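Local coordinates for putative electron transport related protein (Corynebacterium diphtheriae, PDB 4PQ1) that probably acts as a thioredoxin-like thiol-disulfide oxidoreductase of the DsbF type, passing electrons through a redox-active disulfide, at residues G1-H6 with I14-G19; H70-D75 with D149-I154. All blocks are in the same frame, centred on the assembly; numbering follows the deposited sequence. Where two conformers were deposited one is given.

Contact 1: G1-H6 with I14-G19; sequences GTFQFH and IFYDEG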
ATOM      1  N   GLY A   1     -15.214  11.192   9.872  1.00 47.11           N
ATOM      2  CA  GLY A   1     -13.908  11.280  10.499  1.00 47.61           C
ATOM      3  C   GLY A   1     -12.814  10.439   9.850  1.00 39.75           C
ATOM      4  O   GLY A   1     -11.635  10.625  10.152  1.00 39.51           O
ATOM      5  N   THR A   2     -13.185   9.506   8.974  1.00 46.79           N
ATOM      6  CA  THR A   2     -12.181   8.713   8.271  1.00 34.22           C
ATOM      7  C   THR A   2     -11.712   9.432   7.005  1.00 35.02           C
ATOM      8  O   THR A   2     -12.400  10.301   6.470  1.00 34.55           O
ATOM      9  CB  THR A   2     -12.698   7.302   7.864  1.00 46.67           C
ATOM     10  OG1 THR A   2     -13.675   7.428   6.824  1.00 39.84           O
ATOM     11  CG2 THR A   2     -13.305   6.558   9.054  1.00 45.57           C
ATOM     12  N   PHE A   3     -10.535   9.040   6.529  1.00 36.39           N
ATOM     13  CA  PHE A   3      -9.963   9.543   5.280  1.00 32.53           C
ATOM     14  C   PHE A   3     -10.913   9.480   4.091  1.00 30.67           C
ATOM     15  O   PHE A   3     -11.599   8.478   3.882  1.00 36.27           O
ATOM     16  CB  PHE A   3      -8.699   8.752   4.946  1.00 35.75           C
ATOM     17  CG  PHE A   3      -7.991   9.224   3.718  1.00 32.51           C
ATOM     18  CD1 PHE A   3      -7.521  10.520   3.637  1.00 23.31           C
ATOM     19  CD2 PHE A   3      -7.762   8.360   2.662  1.00 32.05           C
ATOM     20  CE1 PHE A   3      -6.850  10.970   2.519  1.00 32.34           C
ATOM     21  CE2 PHE A   3      -7.090   8.801   1.524  1.00 33.79           C
ATOM     22  CZ  PHE A   3      -6.627  10.107   1.455  1.00 33.74           C
ATOM     23  N   GLN A   4     -10.937  10.560   3.319  1.00 27.18           N
ATOM     24  CA  GLN A   4     -11.670  10.612   2.065  1.00 25.63           C
ATOM     25  C   GLN A   4     -10.699  11.144   1.032  1.00 37.64           C
ATOM     26  O   GLN A   4     -10.096  12.202   1.227  1.00 23.37           O
ATOM     27  CB  GLN A   4     -12.909  11.508   2.150  1.00 39.90           C
ATOM     28  CG  GLN A   4     -13.541  11.605   3.541  1.00 51.31           C
ATOM     29  CD  GLN A   4     -14.322  12.905   3.746  1.00 69.49           C
ATOM     30  OE1 GLN A   4     -14.901  13.451   2.802  1.00 72.03           O
ATOM     31  NE2 GLN A   4     -14.329  13.411   4.985  1.00 57.27           N
ATOM     32  N   PHE A   5     -10.518  10.384  -0.047  1.00 33.64           N
ATOM     33  CA  PHE A   5      -9.624  10.784  -1.118  1.00 34.44           C
ATOM     34  C   PHE A   5     -10.368  11.717  -2.060  1.00 31.51           C
ATOM     35  O   PHE A   5     -11.315  11.317  -2.719  1.00 37.71           O
ATOM     36  CB  PHE A   5      -9.091   9.551  -1.864  1.00 33.97           C
ATOM     37  CG  PHE A   5      -8.152   9.880  -2.993  1.00 30.21           C
ATOM     38  CD1 PHE A   5      -6.849  10.272  -2.739  1.00 37.03           C
ATOM     39  CD2 PHE A   5      -8.572   9.792  -4.306  1.00 27.80           C
ATOM     40  CE1 PHE A   5      -5.987  10.582  -3.773  1.00 34.18           C
ATOM     41  CE2 PHE A   5      -7.714  10.092  -5.344  1.00 32.77           C
ATOM     42  CZ  PHE A   5      -6.421  10.485  -5.080  1.00 37.18           C
ATOM     43  N   HIS A   6      -9.959  12.973  -2.091  1.00 43.45           N
ATOM     44  CA  HIS A   6     -10.626  13.951  -2.935  1.00 46.34           C
ATOM     45  C   HIS A   6      -9.855  14.096  -4.221  1.00 44.93           C
ATOM     46  O   HIS A   6      -8.686  13.709  -4.290  1.00 51.27           O
ATOM     47  CB  HIS A   6     -10.747  15.312  -2.235  1.00 51.81           C
ATOM     48  CG  HIS A   6     -11.664  15.310  -1.046  1.00 57.12           C
ATOM     49  ND1 HIS A   6     -11.253  15.712   0.208  1.00 63.34           N
ATOM     50  CD2 HIS A   6     -12.971  14.974  -0.926  1.00 43.95           C
ATOM     51  CE1 HIS A   6     -12.264  15.614   1.053  1.00 62.28           C
ATOM     52  NE2 HIS A   6     -13.317  15.165   0.391  1.00 69.69           N
ATOM     53  N   ILE A  14      -0.308  13.137  -4.280  0.67 26.14           N
ATOM     54  CA  ILE A  14      -0.901  14.094  -3.336  0.67 24.90           C
ATOM     55  C   ILE A  14      -0.249  13.938  -1.970  0.67 23.66           C
ATOM     56  O   ILE A  14      -0.019  12.817  -1.512  0.67 22.75           O
ATOM     57  CB  ILE A  14      -2.431  13.885  -3.191  0.67 24.26           C
ATOM     58  CG1 ILE A  14      -3.125  13.937  -4.553  0.67 24.64           C
ATOM     59  CG2 ILE A  14      -3.034  14.923  -2.250  0.67 26.01           C
ATOM     60  CD1 ILE A  14      -3.203  15.344  -5.134  0.67 26.33           C
ATOM     61  N   PHE A  15       0.039  15.060  -1.310  1.00 28.92           N
ATOM     62  CA  PHE A  15       0.626  15.014   0.020  1.00 22.29           C
ATOM     63  C   PHE A  15      -0.284  15.686   1.043  1.00 29.60           C
ATOM     64  O   PHE A  15      -0.954  16.659   0.728  1.00 31.75           O
ATOM     65  CB  PHE A  15       2.000  15.679  -0.007  1.00 23.83           C
ATOM     66  CG  PHE A  15       2.961  14.997  -0.920  1.00 21.85           C
ATOM     67  CD1 PHE A  15       3.719  13.930  -0.463  1.00 18.42           C
ATOM     68  CD2 PHE A  15       3.070  15.387  -2.256  1.00 21.54           C
ATOM     69  CE1 PHE A  15       4.596  13.271  -1.321  1.00 30.88           C
ATOM     70  CE2 PHE A  15       3.938  14.740  -3.119  1.00 25.53           C
ATOM     71  CZ  PHE A  15       4.705  13.676  -2.653  1.00 25.25           C
ATOM     72  N   TYR A  16      -0.328  15.153   2.261  1.00 27.90           N
ATOM     73  CA  TYR A  16      -1.187  15.727   3.300  1.00 33.11           C
ATOM     74  C   TYR A  16      -0.407  16.179   4.528  1.00 25.60           C
ATOM     75  O   TYR A  16       0.293  15.390   5.190  1.00 20.39           O
ATOM     76  CB  TYR A  16      -2.262  14.729   3.731  1.00 29.94           C
ATOM     77  CG  TYR A  16      -3.100  14.196   2.592  1.00 32.15           C
ATOM     78  CD1 TYR A  16      -2.677  13.101   1.842  1.00 30.74           C
ATOM     79  CD2 TYR A  16      -4.319  14.768   2.279  1.00 28.57           C
ATOM     80  CE1 TYR A  16      -3.440  12.601   0.810  1.00 25.38           C
ATOM     81  CE2 TYR A  16      -5.090  14.278   1.250  1.00 30.79           C
ATOM     82  CZ  TYR A  16      -4.647  13.198   0.516  1.00 33.14           C
ATOM     83  OH  TYR A  16      -5.425  12.715  -0.512  1.00 37.97           O
ATOM     84  N   ASP A  17      -0.532  17.469   4.815  1.00 38.51           N
ATOM     85  CA  ASP A  17      -0.070  18.042   6.076  1.00 30.30           C
ATOM     86  C   ASP A  17      -0.800  17.393   7.232  1.00 27.20           C
ATOM     87  O   ASP A  17      -1.956  16.985   7.090  1.00 29.79           O
ATOM     88  CB  ASP A  17      -0.299  19.537   6.075  1.00 31.63           C
ATOM     89  CG  ASP A  17       0.415  20.218   4.933  1.00 47.42           C
ATOM     90  OD1 ASP A  17       1.589  19.857   4.680  1.00 42.34           O
ATOM     91  OD2 ASP A  17      -0.198  21.089   4.277  1.00 52.51           O
ATOM     92  N   GLU A  18      -0.122  17.272   8.365  1.00 28.87           N
ATOM     93  CA  GLU A  18      -0.738  16.694   9.553  1.00 34.33           C
ATOM     94  C   GLU A  18      -2.125  17.289   9.813  1.00 29.37           C
ATOM     95  O   GLU A  18      -3.068  16.569  10.145  1.00 29.11           O
ATOM     96  CB  GLU A  18       0.166  16.905  10.768  1.00 38.65           C
ATOM     97  CG  GLU A  18       1.639  16.710  10.466  1.00 44.27           C
ATOM     98  CD  GLU A  18       2.460  16.485  11.718  1.00 51.04           C
ATOM     99  OE1 GLU A  18       3.691  16.290  11.607  1.00 53.77           O
ATOM    100  OE2 GLU A  18       1.869  16.486  12.816  1.00 52.75           O
ATOM    101  N   GLY A  19      -2.244  18.603   9.633  1.00 39.04           N
ATOM    102  CA  GLY A  19      -3.488  19.310   9.888  1.00 38.04           C
ATOM    103  C   GLY A  19      -4.694  18.764   9.145  1.00 40.27           C
ATOM    104  O   GLY A  19      -5.809  18.776   9.668  1.00 40.01           O
TER
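Tyr16 meets two phenylalanines, Phe3 and Phe5, that come from the chain near its N-terminus. The Phe3 ring turns its edge to one face of the Tyr16 ring. The two planes stand at 88° and the centroids lie 5.4 Å apart, an offset edge-to-face (T-shaped) pair. The touch is made toward the hydroxyl end of the tyrosine: Phe3 CE1 is 3.7 Å from Tyr16 CZ, and Phe3 CZ is 3.5 Å from Tyr16 OH. Phe3 reaches this place because its CG lies anti to the backbone N (chi1 -177°). Phe5 comes to the same oxygen, with its CD1 3.6 Å from Tyr16 OH. The tyrosine hydroxyl therefore lies against carbon of both rings. Val140 of strand 137-141 touches both Phe5 and Tyr16, while Pro137 of that strand packs on Phe3. Backbone hydrogen bonds tie Ile14 to Val140 and Tyr16 to Ala138. The arrangement is an aromatic cluster at the border of a thioredoxin-like fold. It packs the N-terminal segment against Tyr16, just past strand 13-15, the outermost strand on this side of the mixed sheet, next to strand 137-141.

Contact 2: H70-D75 with D149-I154; sequences HEYLGD and DLIKVI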
ATOM      1  N   HIS A  70      10.475  -1.534   2.665  1.00 26.11           N
ATOM      2  CA  HIS A  70      10.054  -2.417   3.752  1.00 29.17           C
ATOM      3  C   HIS A  70      11.189  -2.665   4.723  1.00 33.64           C
ATOM      4  O   HIS A  70      11.018  -2.592   5.942  1.00 35.79           O
ATOM      5  CB  HIS A  70       9.555  -3.748   3.218  1.00 21.74           C
ATOM      6  CG  HIS A  70       9.105  -4.689   4.288  1.00 23.05           C
ATOM      7  ND1 HIS A  70       8.000  -4.448   5.074  1.00 28.23           N
ATOM      8  CD2 HIS A  70       9.611  -5.872   4.707  1.00 27.46           C
ATOM      9  CE1 HIS A  70       7.850  -5.433   5.938  1.00 24.83           C
ATOM     10  NE2 HIS A  70       8.815  -6.315   5.735  1.00 28.34           N
ATOM     11  N   GLU A  71      12.355  -2.952   4.160  1.00 31.73           N
ATOM     12  CA  GLU A  71      13.557  -3.154   4.944  1.00 33.38           C
ATOM     13  C   GLU A  71      14.008  -1.871   5.641  1.00 32.42           C
ATOM     14  O   GLU A  71      14.469  -1.919   6.769  1.00 33.96           O
ATOM     15  CB  GLU A  71      14.672  -3.682   4.053  1.00 27.02           C
ATOM     16  CG  GLU A  71      14.398  -5.076   3.528  1.00 32.48           C
ATOM     17  CD  GLU A  71      15.460  -5.542   2.560  1.00 35.83           C
ATOM     18  OE1 GLU A  71      16.265  -4.695   2.112  1.00 46.17           O
ATOM     19  OE2 GLU A  71      15.491  -6.750   2.246  1.00 41.34           O
ATOM     20  N   TYR A  72      13.884  -0.736   4.958  1.00 30.02           N
ATOM     21  CA  TYR A  72      14.312   0.546   5.507  1.00 32.07           C
ATOM     22  C   TYR A  72      13.472   0.906   6.734  1.00 37.39           C
ATOM     23  O   TYR A  72      13.979   1.494   7.689  1.00 34.45           O
ATOM     24  CB  TYR A  72      14.212   1.642   4.438  1.00 33.09           C
ATOM     25  CG  TYR A  72      14.554   3.050   4.906  1.00 34.07           C
ATOM     26  CD1 TYR A  72      13.595   3.862   5.508  1.00 37.08           C
ATOM     27  CD2 TYR A  72      15.830   3.576   4.721  1.00 39.19           C
ATOM     28  CE1 TYR A  72      13.905   5.165   5.929  1.00 39.03           C
ATOM     29  CE2 TYR A  72      16.151   4.874   5.135  1.00 37.19           C
ATOM     30  CZ  TYR A  72      15.187   5.657   5.736  1.00 39.01           C
ATOM     31  OH  TYR A  72      15.507   6.932   6.142  1.00 48.05           O
ATOM     32  N   LEU A  73      12.194   0.537   6.708  1.00 35.78           N
ATOM     33  CA  LEU A  73      11.300   0.835   7.824  1.00 36.66           C
ATOM     34  C   LEU A  73      11.652  -0.012   9.039  1.00 38.32           C
ATOM     35  O   LEU A  73      11.639   0.476  10.169  1.00 42.33           O
ATOM     36  CB  LEU A  73       9.841   0.613   7.424  1.00 32.54           C
ATOM     37  CG  LEU A  73       9.205   1.666   6.512  1.00 28.42           C
ATOM     38  CD1 LEU A  73       8.028   1.079   5.737  1.00 29.08           C
ATOM     39  CD2 LEU A  73       8.745   2.866   7.339  1.00 31.12           C
ATOM     40  N   GLY A  74      11.968  -1.277   8.798  1.00 38.43           N
ATOM     41  CA  GLY A  74      12.402  -2.180   9.849  1.00 38.48           C
ATOM     42  C   GLY A  74      11.400  -2.307  10.974  1.00 42.75           C
ATOM     43  O   GLY A  74      10.248  -2.679  10.747  1.00 43.61           O
ATOM     44  N   ASP A  75      11.850  -1.986  12.188  1.00 50.08           N
ATOM     45  CA  ASP A  75      11.012  -2.031  13.390  1.00 50.10           C
ATOM     46  C   ASP A  75       9.868  -1.030  13.342  1.00 48.34           C
ATOM     47  O   ASP A  75       8.755  -1.304  13.791  1.00 51.74           O
ATOM     48  CB  ASP A  75      11.856  -1.752  14.631  1.00 44.75           C
ATOM     49  CG  ASP A  75      12.063  -2.979  15.472  1.00 52.56           C
ATOM     50  OD1 ASP A  75      11.339  -3.970  15.249  1.00 59.87           O
ATOM     51  OD2 ASP A  75      12.940  -2.951  16.360  1.00 58.62           O
ATOM     52  N   ASP A 149      11.049   8.037  -3.440  1.00 33.53           N
ATOM     53  CA  ASP A 149       9.723   8.664  -3.338  1.00 27.38           C
ATOM     54  C   ASP A 149       9.182   8.436  -1.939  1.00 26.03           C
ATOM     55  O   ASP A 149       8.785   9.370  -1.237  1.00 34.44           O
ATOM     56  CB  ASP A 149       8.726   8.077  -4.351  1.00 31.02           C
ATOM     57  CG  ASP A 149       8.919   8.597  -5.770  1.00 36.77           C
ATOM     58  OD1 ASP A 149       9.224   9.798  -5.953  1.00 30.09           O
ATOM     59  OD2 ASP A 149       8.730   7.787  -6.715  1.00 35.26           O
ATOM     60  N   LEU A 150       9.200   7.173  -1.534  1.00 26.55           N
ATOM     61  CA  LEU A 150       8.599   6.748  -0.287  1.00 26.74           C
ATOM     62  C   LEU A 150       9.444   7.136   0.900  1.00 29.95           C
ATOM     63  O   LEU A 150       8.919   7.614   1.896  1.00 24.22           O
ATOM     64  CB  LEU A 150       8.380   5.246  -0.293  1.00 25.35           C
ATOM     65  CG  LEU A 150       7.504   4.807  -1.465  1.00 26.92           C
ATOM     66  CD1 LEU A 150       7.324   3.304  -1.457  1.00 32.02           C
ATOM     67  CD2 LEU A 150       6.160   5.501  -1.400  1.00 19.58           C
ATOM     68  N   ILE A 151      10.750   6.931   0.791  1.00 27.98           N
ATOM     69  CA  ILE A 151      11.651   7.238   1.886  1.00 29.27           C
ATOM     70  C   ILE A 151      11.578   8.724   2.272  1.00 27.81           C
ATOM     71  O   ILE A 151      11.563   9.057   3.441  1.00 27.23           O
ATOM     72  CB  ILE A 151      13.107   6.839   1.540  1.00 29.21           C
ATOM     73  CG1 ILE A 151      13.296   5.335   1.757  1.00 26.24           C
ATOM     74  CG2 ILE A 151      14.107   7.601   2.415  1.00 35.67           C
ATOM     75  CD1 ILE A 151      14.595   4.809   1.215  1.00 34.34           C
ATOM     76  N   LYS A 152      11.508   9.602   1.283  1.00 30.93           N
ATOM     77  CA  LYS A 152      11.407  11.021   1.536  1.00 27.81           C
ATOM     78  C   LYS A 152      10.193  11.342   2.382  1.00 34.11           C
ATOM     79  O   LYS A 152      10.283  12.127   3.327  1.00 28.14           O
ATOM     80  CB  LYS A 152      11.358  11.800   0.226  1.00 28.98           C
ATOM     81  CG  LYS A 152      12.716  11.918  -0.421  1.00 35.04           C
ATOM     82  CD  LYS A 152      12.697  12.885  -1.589  1.00 50.43           C
ATOM     83  CE  LYS A 152      14.116  13.168  -2.065  1.00 65.72           C
ATOM     84  NZ  LYS A 152      14.154  14.093  -3.234  1.00 76.63           N
ATOM     85  N   VAL A 153       9.064  10.726   2.053  1.00 22.21           N
ATOM     86  CA  VAL A 153       7.876  10.871   2.867  1.00 23.80           C
ATOM     87  C   VAL A 153       8.120  10.234   4.220  1.00 32.37           C
ATOM     88  O   VAL A 153       7.815  10.834   5.260  1.00 31.65           O
ATOM     89  CB  VAL A 153       6.639  10.219   2.244  1.00 30.08           C
ATOM     90  CG1 VAL A 153       5.424  10.456   3.164  1.00 23.41           C
ATOM     91  CG2 VAL A 153       6.392  10.764   0.841  1.00 26.96           C
ATOM     92  N   ILE A 154       8.659   9.018   4.202  1.00 24.60           N
ATOM     93  CA  ILE A 154       8.912   8.271   5.438  1.00 33.11           C
ATOM     94  C   ILE A 154       9.651   9.150   6.437  1.00 32.59           C
ATOM     95  O   ILE A 154       9.187   9.345   7.556  1.00 31.39           O
ATOM     96  CB  ILE A 154       9.728   6.975   5.191  1.00 30.00           C
ATOM     97  CG1 ILE A 154       8.896   5.935   4.429  1.00 36.35           C
ATOM     98  CG2 ILE A 154      10.194   6.365   6.512  1.00 23.70           C
ATOM     99  CD1 ILE A 154       7.632   5.542   5.151  1.00 36.03           C
TER
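Ile151 lies over one face of the Tyr72 ring. Its CG1 sits 4.0 Å from the ring centroid and 9° off the ring normal, a CH-pi contact almost straight above the centre. Ile151 CD1 reaches Tyr72 CD2 at 3.9 Å, while Ile151 CG2 lies near the phenol end, 4.0 Å from Tyr72 CZ. The isoleucine thus spans the length of the ring. Ile154 meets the same ring at its edge, with CG2 3.9 Å from Tyr72 CE1. Leu73 CD2 meets both branches of Ile154, CD1 at 3.6 Å and CG2 at 3.9 Å. Tyr72 CG is anti to the backbone N (chi1 177°), and this carries the ring across to helix 147-156. The phenol is held at its far end by a hydrogen bond between Tyr72 OH and Asp155 OD1, one residue beyond Ile154. Beneath the pair, Leu73 and Ile154 both rest on Ile46 and Val48 of strand 46-52, and Ile154 also touches Val130 of strand 127-131. Helices 63-73 and 147-156 therefore pack side by side on the same face of the central sheet.

Contact 2 is the more buried of the two, with Leu73, Ile151 and Ile154 enclosed and Tyr72 at the surface. Contact 1 lies farther out and is only partly buried. Aliphatic branches around one aromatic ring dominate contact 2, whereas three aromatic rings dominate contact 1. Their tyrosines also differ: the hydroxyl in contact 1 packs against ring carbons, and that in contact 2 has a carboxylate partner. Contact 1 takes in the end of outer strand 13-15, and contact 2 joins two helices over inner strands; they share no helix or strand, but both belong with the same mixed sheet. Their centres are about 20 Å apart, yet Phe15 CE1 packs 3.8 Å from Val153 CG2.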